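Long-range contacts in peptidoglycan-N-acetylglucosamine deacetylase BC_1974 (Bacillus cereus, PDB 5N1P), which removes acetyl groups from N-acetylglucosamine residues of peptidoglycan, releasing acetate in a metal-dependent hydrolysis: residues A[121-126]-A[198-203]; A[66-71]-A[97-102]. All coordinates share one frame; numbering follows the deposited sequence.

Contact 1: A[121-126]-A[198-203]; sequences VWDWTI and VNFWHD. With 8GK (~{N}-oxidanylnaphthalene-1-carboxamide), chain E.
The ring of F200 carries the D123 side chain on one face, with D123 CB over the ring centre and the carboxylate stacked almost parallel to the ring, 9° between the planes. The same ring turns its edge to the face of W124, an edge-to-face (T-shaped) pair with centroids 5.0 Å apart in which F200 CZ sits above the six-membered ring toward its rim, while W124 NE1 lies at the F200 edge. W122 receives V198 on one face: V198 CB stands over the five-membered ring, 3.8 Å from its centroid, as a CH-pi contact, with CG2 farther toward the rim. In this NodB-homology (CE4) deacetylase the segment 121-126 belongs to the loop that walls one side of the active-site groove, and the C-terminal loop 198-203 packs behind it. Only W124 of these residues reaches the inhibitor, placing CH2 3.3 Å from C7 of the naphthalene; its CB points away from 198-203, yet with CG between the backbone N and the carbonyl carbon (chi1 52°) the indole comes back to F200 CZ.

Two hydrogen bonds join the segments, one between backbones and one from a backbone N-H to a carboxylate. D123 N donates to V198 O (2.8 Å), and F200 N reaches D123 OD2, also at 2.8 Å, on the anti side and somewhat out of the carboxylate plane. S102 OG is a second partner of OD2, so this buried oxygen is held from two residues. N199 joins D203 through reciprocal amide-backbone bonds across a type I turn. A water donates to V121 O at 2.6 Å and accepts from both V198 N and N199 ND2.

Contact 2: A[66-71]-A[97-102]; sequences AKLYKN and RPPYGS. With 8GK (~{N}-oxidanylnaphthalene-1-carboxamide), chain E.
Both Y69 and L68 set CG anti to their carbonyl carbon, beside the backbone N (chi1 -55° and -65°), on CB atoms that point from helix 65-70 toward the turn 97-102; in L68 a separate anti chi2 puts CD1 away from CA and near P99 CG. L68 CB lies over the centre of the Y69 ring, and the phenol runs on to the loop, where Y69 OH donates a hydrogen bond of 2.7 Å to P99 O. The hydroxyl lies in the carbonyl plane, on a lone pair, with P98 CB close by at 3.2 Å from Y69 OH. Beside this polar tip, L68 CD1 meets P99 CG at 3.6 Å, the leucine crossing the pyrrolidine ring at about a right angle.

The loop holds the RPPY sequence characteristic of CE4 deacetylases. P98 to G101 form a type II beta turn closed by G101 N to P98 O, and M78 of helix 74-89 also packs on P99. The central peptide of the turn, between P99 and Y100, is gripped at both ends: its carbonyl by Y69, its N-H by the inhibitor, Y100 N donating to O12 of the hydroxamate at 3.0 Å and nearly straight, 168°. Y100 CE1 also approaches C10 of the naphthalene at 3.3 Å, while its hydroxyl bonds to the backbone oxygen of the zinc ligand H63. By withdrawing electron density at P99 O, the phenol would be expected to make the Y100 N-H a somewhat better donor, consistent with the oxyanion-stabilising role this backbone amide is given in related deacetylases.

Overall arrangement
From the N terminus the chain first passes strand 2-9 and the zinc ligands H59 and H63, then opens contact 2 on helix 65-70. That contact closes around helix 74-89 and strand 95-96, a loop of 25 residues. After helix 108-116, contact 1 opens at the end of strand 120-121 and closes 71 residues later, beyond strand 185-187, bringing the C-terminal tail back over the barrel-like core. The two loops are in series, neither nested nor crossed, yet they meet: R97 NE bonds to W122 O, and W201 NE1 to S102 O. R97 also forms a salt bridge with D9, the inferred proton acceptor, and both contacts touch the inhibitor.

Contact 1: A[121-126]-A[198-203]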
ATOM      1  N   VAL A 121       0.156  -6.554   9.580  1.00 19.30           N
ATOM      2  CA  VAL A 121      -0.042  -5.121   9.454  1.00 19.71           C
ATOM      3  C   VAL A 121       1.240  -4.468   8.966  1.00 22.36           C
ATOM      4  O   VAL A 121       2.293  -4.634   9.589  1.00 24.49           O
ATOM      5  CB  VAL A 121      -0.429  -4.465  10.809  1.00 21.18           C
ATOM      6  CG1 VAL A 121      -0.312  -2.943  10.716  1.00 24.54           C
ATOM      7  CG2 VAL A 121      -1.821  -4.879  11.238  1.00 22.71           C
ATOM      8  N   TRP A 122       1.154  -3.718   7.871  1.00 18.56           N
ATOM      9  CA  TRP A 122       2.280  -2.905   7.429  1.00 22.75           C
ATOM     10  C   TRP A 122       1.909  -1.434   7.459  1.00 21.79           C
ATOM     11  O   TRP A 122       0.890  -1.025   6.866  1.00 19.00           O
ATOM     12  CB  TRP A 122       2.736  -3.273   6.012  1.00 18.73           C
ATOM     13  CG  TRP A 122       3.957  -4.137   5.964  1.00 18.77           C
ATOM     14  CD1 TRP A 122       4.449  -4.928   6.975  1.00 19.89           C
ATOM     15  CD2 TRP A 122       4.875  -4.257   4.873  1.00 20.69           C
ATOM     16  NE1 TRP A 122       5.608  -5.555   6.555  1.00 22.18           N
ATOM     17  CE2 TRP A 122       5.894  -5.145   5.274  1.00 22.10           C
ATOM     18  CE3 TRP A 122       4.933  -3.698   3.588  1.00 20.01           C
ATOM     19  CZ2 TRP A 122       6.962  -5.488   4.446  1.00 22.08           C
ATOM     20  CZ3 TRP A 122       5.995  -4.044   2.764  1.00 22.17           C
ATOM     21  CH2 TRP A 122       6.994  -4.928   3.202  1.00 21.66           C
ATOM     22  N   ASP A 123       2.723  -0.650   8.166  1.00 20.73           N
ATOM     23  CA  ASP A 123       2.696   0.791   8.020  1.00 20.52           C
ATOM     24  C   ASP A 123       3.708   1.129   6.919  1.00 21.53           C
ATOM     25  O   ASP A 123       3.707   0.479   5.874  1.00 20.58           O
ATOM     26  CB  ASP A 123       3.012   1.488   9.353  1.00 21.43           C
ATOM     27  CG  ASP A 123       1.914   1.282  10.389  1.00 22.93           C
ATOM     28  OD1 ASP A 123       0.751   1.623  10.096  1.00 21.77           O
ATOM     29  OD2 ASP A 123       2.198   0.778  11.506  1.00 22.39           O
ATOM     30  N   TRP A 124       4.569   2.118   7.134  1.00 21.19           N
ATOM     31  CA  TRP A 124       5.506   2.502   6.083  1.00 21.79           C
ATOM     32  C   TRP A 124       6.743   3.112   6.705  1.00 21.49           C
ATOM     33  O   TRP A 124       6.729   3.403   7.898  1.00 25.98           O
ATOM     34  CB  TRP A 124       4.847   3.490   5.111  1.00 22.58           C
ATOM     35  CG  TRP A 124       4.236   4.656   5.813  1.00 23.29           C
ATOM     36  CD1 TRP A 124       4.850   5.846   6.114  1.00 25.69           C
ATOM     37  CD2 TRP A 124       2.902   4.754   6.329  1.00 22.43           C
ATOM     38  NE1 TRP A 124       3.980   6.673   6.775  1.00 25.58           N
ATOM     39  CE2 TRP A 124       2.778   6.028   6.927  1.00 25.37           C
ATOM     40  CE3 TRP A 124       1.801   3.883   6.351  1.00 24.54           C
ATOM     41  CZ2 TRP A 124       1.599   6.461   7.539  1.00 25.74           C
ATOM     42  CZ3 TRP A 124       0.634   4.310   6.960  1.00 23.17           C
ATOM     43  CH2 TRP A 124       0.543   5.594   7.542  1.00 25.08           C
ATOM     44  N   THR A 125       7.800   3.289   5.911  1.00 22.92           N
ATOM     45  CA  THR A 125       9.017   3.950   6.410  1.00 22.68           C
ATOM     46  C   THR A 125       9.253   5.295   5.746  1.00 24.55           C
ATOM     47  O   THR A 125      10.000   6.139   6.278  1.00 27.25           O
ATOM     48  CB  THR A 125      10.279   3.088   6.206  1.00 27.32           C
ATOM     49  OG1 THR A 125      10.544   2.918   4.810  1.00 28.80           O
ATOM     50  CG2 THR A 125      10.127   1.726   6.873  1.00 27.52           C
ATOM     51  N   ILE A 126       8.661   5.489   4.578  1.00 25.49           N
ATOM     52  CA  ILE A 126       8.761   6.756   3.851  1.00 29.20           C
ATOM     53  C   ILE A 126       7.379   7.220   3.447  1.00 28.54           C
ATOM     54  O   ILE A 126       6.660   6.488   2.769  1.00 27.19           O
ATOM     55  CB  ILE A 126       9.621   6.630   2.595  1.00 32.33           C
ATOM     56  CG1 ILE A 126      11.071   6.309   2.966  1.00 31.79           C
ATOM     57  CG2 ILE A 126       9.547   7.917   1.751  1.00 34.59           C
ATOM     58  CD1 ILE A 126      11.952   6.030   1.764  1.00 31.45           C
ATOM     59  N   VAL A 198       6.981  -4.295   9.742  1.00 23.13           N
ATOM     60  CA  VAL A 198       7.087  -2.870   9.451  1.00 22.14           C
ATOM     61  C   VAL A 198       5.845  -2.209  10.022  1.00 19.77           C
ATOM     62  O   VAL A 198       4.841  -2.042   9.331  1.00 22.19           O
ATOM     63  CB  VAL A 198       7.183  -2.562   7.942  1.00 22.67           C
ATOM     64  CG1 VAL A 198       7.392  -1.047   7.730  1.00 23.71           C
ATOM     65  CG2 VAL A 198       8.328  -3.331   7.323  1.00 25.64           C
ATOM     66  N   ASN A 199       5.899  -1.859  11.299  1.00 21.16           N
ATOM     67  CA  ASN A 199       4.753  -1.171  11.888  1.00 19.61           C
ATOM     68  C   ASN A 199       5.209  -0.222  12.988  1.00 21.00           C
ATOM     69  O   ASN A 199       6.268  -0.409  13.595  1.00 22.70           O
ATOM     70  CB  ASN A 199       3.696  -2.172  12.402  1.00 20.55           C
ATOM     71  CG  ASN A 199       4.164  -2.993  13.590  1.00 23.23           C
ATOM     72  OD1 ASN A 199       4.173  -2.513  14.730  1.00 22.08           O
ATOM     73  ND2 ASN A 199       4.531  -4.245  13.338  1.00 23.09           N
ATOM     74  N   PHE A 200       4.396   0.800  13.222  1.00 20.86           N
ATOM     75  CA  PHE A 200       4.763   1.891  14.122  1.00 22.69           C
ATOM     76  C   PHE A 200       4.845   1.439  15.576  1.00 22.22           C
ATOM     77  O   PHE A 200       5.500   2.098  16.385  1.00 25.08           O
ATOM     78  CB  PHE A 200       3.758   3.043  13.983  1.00 22.07           C
ATOM     79  CG  PHE A 200       3.805   3.731  12.648  1.00 23.86           C
ATOM     80  CD1 PHE A 200       5.020   3.980  12.017  1.00 26.12           C
ATOM     81  CD2 PHE A 200       2.631   4.137  12.021  1.00 25.01           C
ATOM     82  CE1 PHE A 200       5.069   4.617  10.781  1.00 32.70           C
ATOM     83  CE2 PHE A 200       2.666   4.779  10.789  1.00 27.12           C
ATOM     84  CZ  PHE A 200       3.884   5.012  10.159  1.00 28.79           C
ATOM     85  N   TRP A 201       4.200   0.329  15.920  1.00 21.20           N
ATOM     86  CA  TRP A 201       4.259  -0.196  17.288  1.00 21.99           C
ATOM     87  C   TRP A 201       5.503  -1.026  17.533  1.00 22.67           C
ATOM     88  O   TRP A 201       5.776  -1.403  18.667  1.00 23.56           O
ATOM     89  CB  TRP A 201       3.025  -1.053  17.598  1.00 23.62           C
ATOM     90  CG  TRP A 201       1.778  -0.249  17.734  1.00 24.33           C
ATOM     91  CD1 TRP A 201       0.869   0.024  16.754  1.00 24.62           C
ATOM     92  CD2 TRP A 201       1.318   0.417  18.909  1.00 23.05           C
ATOM     93  NE1 TRP A 201      -0.138   0.823  17.252  1.00 24.40           N
ATOM     94  CE2 TRP A 201       0.112   1.069  18.577  1.00 22.78           C
ATOM     95  CE3 TRP A 201       1.808   0.529  20.216  1.00 25.20           C
ATOM     96  CZ2 TRP A 201      -0.616   1.814  19.502  1.00 25.37           C
ATOM     97  CZ3 TRP A 201       1.080   1.268  21.134  1.00 26.30           C
ATOM     98  CH2 TRP A 201      -0.118   1.901  20.772  1.00 27.86           C
ATOM     99  N   HIS A 202       6.242  -1.332  16.466  1.00 22.22           N
ATOM    100  CA  HIS A 202       7.361  -2.271  16.545  1.00 23.33           C
ATOM    101  C   HIS A 202       6.883  -3.561  17.208  1.00 25.02           C
ATOM    102  O   HIS A 202       7.578  -4.166  18.020  1.00 26.50           O
ATOM    103  CB  HIS A 202       8.548  -1.652  17.298  1.00 25.49           C
ATOM    104  CG  HIS A 202       9.085  -0.407  16.654  1.00 25.45           C
ATOM    105  ND1 HIS A 202      10.050   0.383  17.245  1.00 31.92           N
ATOM    106  CD2 HIS A 202       8.785   0.190  15.477  1.00 29.61           C
ATOM    107  CE1 HIS A 202      10.326   1.406  16.456  1.00 31.93           C
ATOM    108  NE2 HIS A 202       9.567   1.317  15.378  1.00 30.83           N
ATOM    109  N   ASP A 203       5.660  -3.949  16.860  1.00 25.86           N
ATOM    110  CA  ASP A 203       5.049  -5.185  17.339  1.00 25.02           C
ATOM    111  C   ASP A 203       5.463  -6.302  16.392  1.00 24.24           C
ATOM    112  O   ASP A 203       5.006  -6.350  15.253  1.00 25.75           O
ATOM    113  CB  ASP A 203       3.523  -5.036  17.399  1.00 25.42           C
ATOM    114  CG  ASP A 203       2.826  -6.251  18.009  1.00 31.60           C
ATOM    115  OD1 ASP A 203       3.431  -7.338  18.076  1.00 30.75           O
ATOM    116  OD2 ASP A 203       1.651  -6.111  18.403  1.00 31.47           O
TER
HETATM  117  C1  8GK E 301      -3.757   6.348   4.884  1.00 51.25           C
HETATM  118  C2  8GK E 301      -3.272   7.434   5.787  1.00 53.63           C
HETATM  119  C3  8GK E 301      -4.020   8.599   5.875  1.00 58.49           C
HETATM  120  C4  8GK E 301      -3.606   9.621   6.721  1.00 62.12           C
HETATM  121  C5  8GK E 301      -2.450   9.476   7.489  1.00 59.54           C
HETATM  122  C6  8GK E 301      -1.704   8.306   7.402  1.00 56.64           C
HETATM  123  C7  8GK E 301      -2.121   7.283   6.552  1.00 59.09           C
HETATM  124  C8  8GK E 301      -4.361  10.784   6.792  1.00 58.21           C
HETATM  125  C9  8GK E 301      -5.515  10.935   6.028  1.00 50.07           C
HETATM  126  C10 8GK E 301      -5.925   9.912   5.180  1.00 54.41           C
HETATM  127  C11 8GK E 301      -5.175   8.746   5.110  1.00 51.04           C
HETATM  128  O12 8GK E 301      -4.787   5.791   5.207  1.00 34.22           O
HETATM  129  N13 8GK E 301      -3.117   6.028   3.761  1.00 56.50           N
HETATM  130  O14 8GK E 301      -3.896   5.598   2.688  1.00 49.48           O
HETATM  131  O   HOH W   1       4.510  -5.457  10.665  1.00 22.27           O

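Contact 2: A[66-71]-A[97-102]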
ATOM      1  N   ALA A  66     -13.103   6.257  13.436  1.00 27.64           N
ATOM      2  CA  ALA A  66     -13.922   5.938  14.603  1.00 29.00           C
ATOM      3  C   ALA A  66     -14.430   4.490  14.585  1.00 32.40           C
ATOM      4  O   ALA A  66     -14.419   3.798  15.612  1.00 33.13           O
ATOM      5  CB  ALA A  66     -15.095   6.913  14.699  1.00 34.10           C
ATOM      6  N   LYS A  67     -14.885   4.036  13.422  1.00 30.63           N
ATOM      7  CA  LYS A  67     -15.367   2.665  13.284  1.00 31.31           C
ATOM      8  C   LYS A  67     -14.253   1.642  13.476  1.00 26.34           C
ATOM      9  O   LYS A  67     -14.430   0.648  14.185  1.00 29.29           O
ATOM     10  CB  LYS A  67     -16.024   2.451  11.913  1.00 32.05           C
ATOM     11  CG  LYS A  67     -17.358   3.181  11.753  1.00 30.93           C
ATOM     12  CD  LYS A  67     -17.954   2.941  10.371  1.00 36.23           C
ATOM     13  CE  LYS A  67     -19.306   3.646  10.229  1.00 44.78           C
ATOM     14  NZ  LYS A  67     -19.882   3.452   8.864  1.00 50.13           N
ATOM     15  N   LEU A  68     -13.112   1.883  12.843  1.00 24.68           N
ATOM     16  CA  LEU A  68     -12.032   0.913  12.865  1.00 23.56           C
ATOM     17  C   LEU A  68     -11.384   0.739  14.227  1.00 26.97           C
ATOM     18  O   LEU A  68     -11.117  -0.386  14.653  1.00 25.70           O
ATOM     19  CB  LEU A  68     -10.955   1.306  11.858  1.00 22.13           C
ATOM     20  CG  LEU A  68     -11.370   1.286  10.388  1.00 25.65           C
ATOM     21  CD1 LEU A  68     -10.380   2.069   9.530  1.00 23.39           C
ATOM     22  CD2 LEU A  68     -11.460  -0.143   9.887  1.00 24.87           C
ATOM     23  N   TYR A  69     -11.109   1.853  14.899  1.00 27.00           N
ATOM     24  CA  TYR A  69     -10.254   1.803  16.081  1.00 28.21           C
ATOM     25  C   TYR A  69     -11.047   1.957  17.370  1.00 32.37           C
ATOM     26  O   TYR A  69     -11.021   1.063  18.212  1.00 35.88           O
ATOM     27  CB  TYR A  69      -9.148   2.855  15.958  1.00 26.19           C
ATOM     28  CG  TYR A  69      -8.392   2.656  14.661  1.00 24.93           C
ATOM     29  CD1 TYR A  69      -7.743   1.450  14.397  1.00 23.88           C
ATOM     30  CD2 TYR A  69      -8.346   3.649  13.695  1.00 25.70           C
ATOM     31  CE1 TYR A  69      -7.060   1.235  13.202  1.00 22.43           C
ATOM     32  CE2 TYR A  69      -7.664   3.445  12.496  1.00 23.17           C
ATOM     33  CZ  TYR A  69      -7.031   2.232  12.261  1.00 22.08           C
ATOM     34  OH  TYR A  69      -6.367   2.018  11.080  1.00 23.26           O
ATOM     35  N   LYS A  70     -11.783   3.056  17.513  1.00 30.61           N
ATOM     36  CA  LYS A  70     -12.583   3.263  18.725  1.00 35.70           C
ATOM     37  C   LYS A  70     -13.689   2.218  18.871  1.00 33.90           C
ATOM     38  O   LYS A  70     -13.865   1.628  19.942  1.00 36.48           O
ATOM     39  CB  LYS A  70     -13.184   4.665  18.719  1.00 45.31           C
ATOM     40  CG  LYS A  70     -12.240   5.705  18.164  1.00 58.79           C
ATOM     41  CD  LYS A  70     -12.754   7.108  18.382  1.00 65.62           C
ATOM     42  CE  LYS A  70     -11.695   8.124  18.009  1.00 63.57           C
ATOM     43  NZ  LYS A  70     -10.900   8.585  19.187  1.00 60.86           N
ATOM     44  N   ASN A  71     -14.436   1.990  17.797  1.00 31.81           N
ATOM     45  CA  ASN A  71     -15.516   1.006  17.806  1.00 37.57           C
ATOM     46  C   ASN A  71     -14.989  -0.415  17.572  1.00 35.76           C
ATOM     47  O   ASN A  71     -15.743  -1.390  17.651  1.00 39.33           O
ATOM     48  CB  ASN A  71     -16.573   1.353  16.755  1.00 37.52           C
ATOM     49  CG  ASN A  71     -17.264   2.673  17.032  1.00 42.28           C
ATOM     50  OD1 ASN A  71     -17.009   3.323  18.048  1.00 41.92           O
ATOM     51  ND2 ASN A  71     -18.143   3.081  16.125  1.00 43.08           N
ATOM     52  N   ARG A  97      -3.098  -2.792   5.620  1.00 16.69           N
ATOM     53  CA  ARG A  97      -2.502  -1.464   5.825  1.00 18.38           C
ATOM     54  C   ARG A  97      -3.549  -0.626   6.552  1.00 20.96           C
ATOM     55  O   ARG A  97      -4.645  -0.412   6.039  1.00 17.47           O
ATOM     56  CB  ARG A  97      -2.099  -0.870   4.470  1.00 20.64           C
ATOM     57  CG  ARG A  97      -2.019   0.646   4.334  1.00 24.12           C
ATOM     58  CD  ARG A  97      -0.765   1.263   4.943  1.00 20.85           C
ATOM     59  NE  ARG A  97       0.535   0.693   4.592  1.00 20.49           N
ATOM     60  CZ  ARG A  97       1.238   0.974   3.494  1.00 21.10           C
ATOM     61  NH1 ARG A  97       0.725   1.741   2.537  1.00 21.21           N
ATOM     62  NH2 ARG A  97       2.447   0.438   3.322  1.00 20.84           N
ATOM     63  N   PRO A  98      -3.241  -0.181   7.780  1.00 19.23           N
ATOM     64  CA  PRO A  98      -4.273   0.555   8.527  1.00 19.10           C
ATOM     65  C   PRO A  98      -4.542   1.934   7.950  1.00 21.30           C
ATOM     66  O   PRO A  98      -3.609   2.707   7.738  1.00 21.60           O
ATOM     67  CB  PRO A  98      -3.679   0.705   9.943  1.00 18.03           C
ATOM     68  CG  PRO A  98      -2.525  -0.243   9.999  1.00 23.25           C
ATOM     69  CD  PRO A  98      -2.027  -0.426   8.581  1.00 22.27           C
ATOM     70  N   PRO A  99      -5.817   2.253   7.709  1.00 17.04           N
ATOM     71  CA  PRO A  99      -6.109   3.654   7.430  1.00 19.78           C
ATOM     72  C   PRO A  99      -5.583   4.547   8.563  1.00 21.51           C
ATOM     73  O   PRO A  99      -5.772   4.228   9.733  1.00 22.36           O
ATOM     74  CB  PRO A  99      -7.631   3.675   7.355  1.00 21.60           C
ATOM     75  CG  PRO A  99      -7.991   2.307   6.851  1.00 20.61           C
ATOM     76  CD  PRO A  99      -6.990   1.385   7.506  1.00 19.59           C
ATOM     77  N   TYR A 100      -4.914   5.636   8.196  1.00 21.34           N
ATOM     78  CA  TYR A 100      -4.319   6.597   9.136  1.00 20.09           C
ATOM     79  C   TYR A 100      -3.128   6.017   9.903  1.00 24.02           C
ATOM     80  O   TYR A 100      -2.605   6.655  10.827  1.00 24.79           O
ATOM     81  CB  TYR A 100      -5.376   7.148  10.114  1.00 22.44           C
ATOM     82  CG  TYR A 100      -6.599   7.622   9.372  1.00 23.02           C
ATOM     83  CD1 TYR A 100      -6.575   8.800   8.619  1.00 26.40           C
ATOM     84  CD2 TYR A 100      -7.759   6.871   9.371  1.00 23.78           C
ATOM     85  CE1 TYR A 100      -7.694   9.215   7.909  1.00 26.76           C
ATOM     86  CE2 TYR A 100      -8.872   7.276   8.663  1.00 29.30           C
ATOM     87  CZ  TYR A 100      -8.832   8.444   7.932  1.00 31.81           C
ATOM     88  OH  TYR A 100      -9.950   8.824   7.218  1.00 33.47           O
ATOM     89  N   GLY A 101      -2.670   4.836   9.497  1.00 20.78           N
ATOM     90  CA  GLY A 101      -1.544   4.196  10.171  1.00 22.22           C
ATOM     91  C   GLY A 101      -1.971   3.519  11.467  1.00 23.34           C
ATOM     92  O   GLY A 101      -3.048   3.787  11.980  1.00 22.37           O
ATOM     93  N   SER A 102      -1.121   2.654  12.010  1.00 20.52           N
ATOM     94  CA  SER A 102      -1.502   1.870  13.193  1.00 21.34           C
ATOM     95  C   SER A 102      -1.446   2.621  14.514  1.00 22.61           C
ATOM     96  O   SER A 102      -1.998   2.144  15.508  1.00 24.17           O
ATOM     97  CB  SER A 102      -0.618   0.625  13.320  1.00 24.54           C
ATOM     98  OG  SER A 102       0.729   0.982  13.571  1.00 22.47           O
TER
HETATM   99  C1  8GK E 301      -3.757   6.348   4.884  1.00 51.25           C
HETATM  100  C2  8GK E 301      -3.272   7.434   5.787  1.00 53.63           C
HETATM  101  C3  8GK E 301      -4.020   8.599   5.875  1.00 58.49           C
HETATM  102  C4  8GK E 301      -3.606   9.621   6.721  1.00 62.12           C
HETATM  103  C5  8GK E 301      -2.450   9.476   7.489  1.00 59.54           C
HETATM  104  C6  8GK E 301      -1.704   8.306   7.402  1.00 56.64           C
HETATM  105  C7  8GK E 301      -2.121   7.283   6.552  1.00 59.09           C
HETATM  106  C8  8GK E 301      -4.361  10.784   6.792  1.00 58.21           C
HETATM  107  C9  8GK E 301      -5.515  10.935   6.028  1.00 50.07           C
HETATM  108  C10 8GK E 301      -5.925   9.912   5.180  1.00 54.41           C
HETATM  109  C11 8GK E 301      -5.175   8.746   5.110  1.00 51.04           C
HETATM  110  O12 8GK E 301      -4.787   5.791   5.207  1.00 34.22           O
HETATM  111  N13 8GK E 301      -3.117   6.028   3.761  1.00 56.50           N
HETATM  112  O14 8GK E 301      -3.896   5.598   2.688  1.00 49.48           O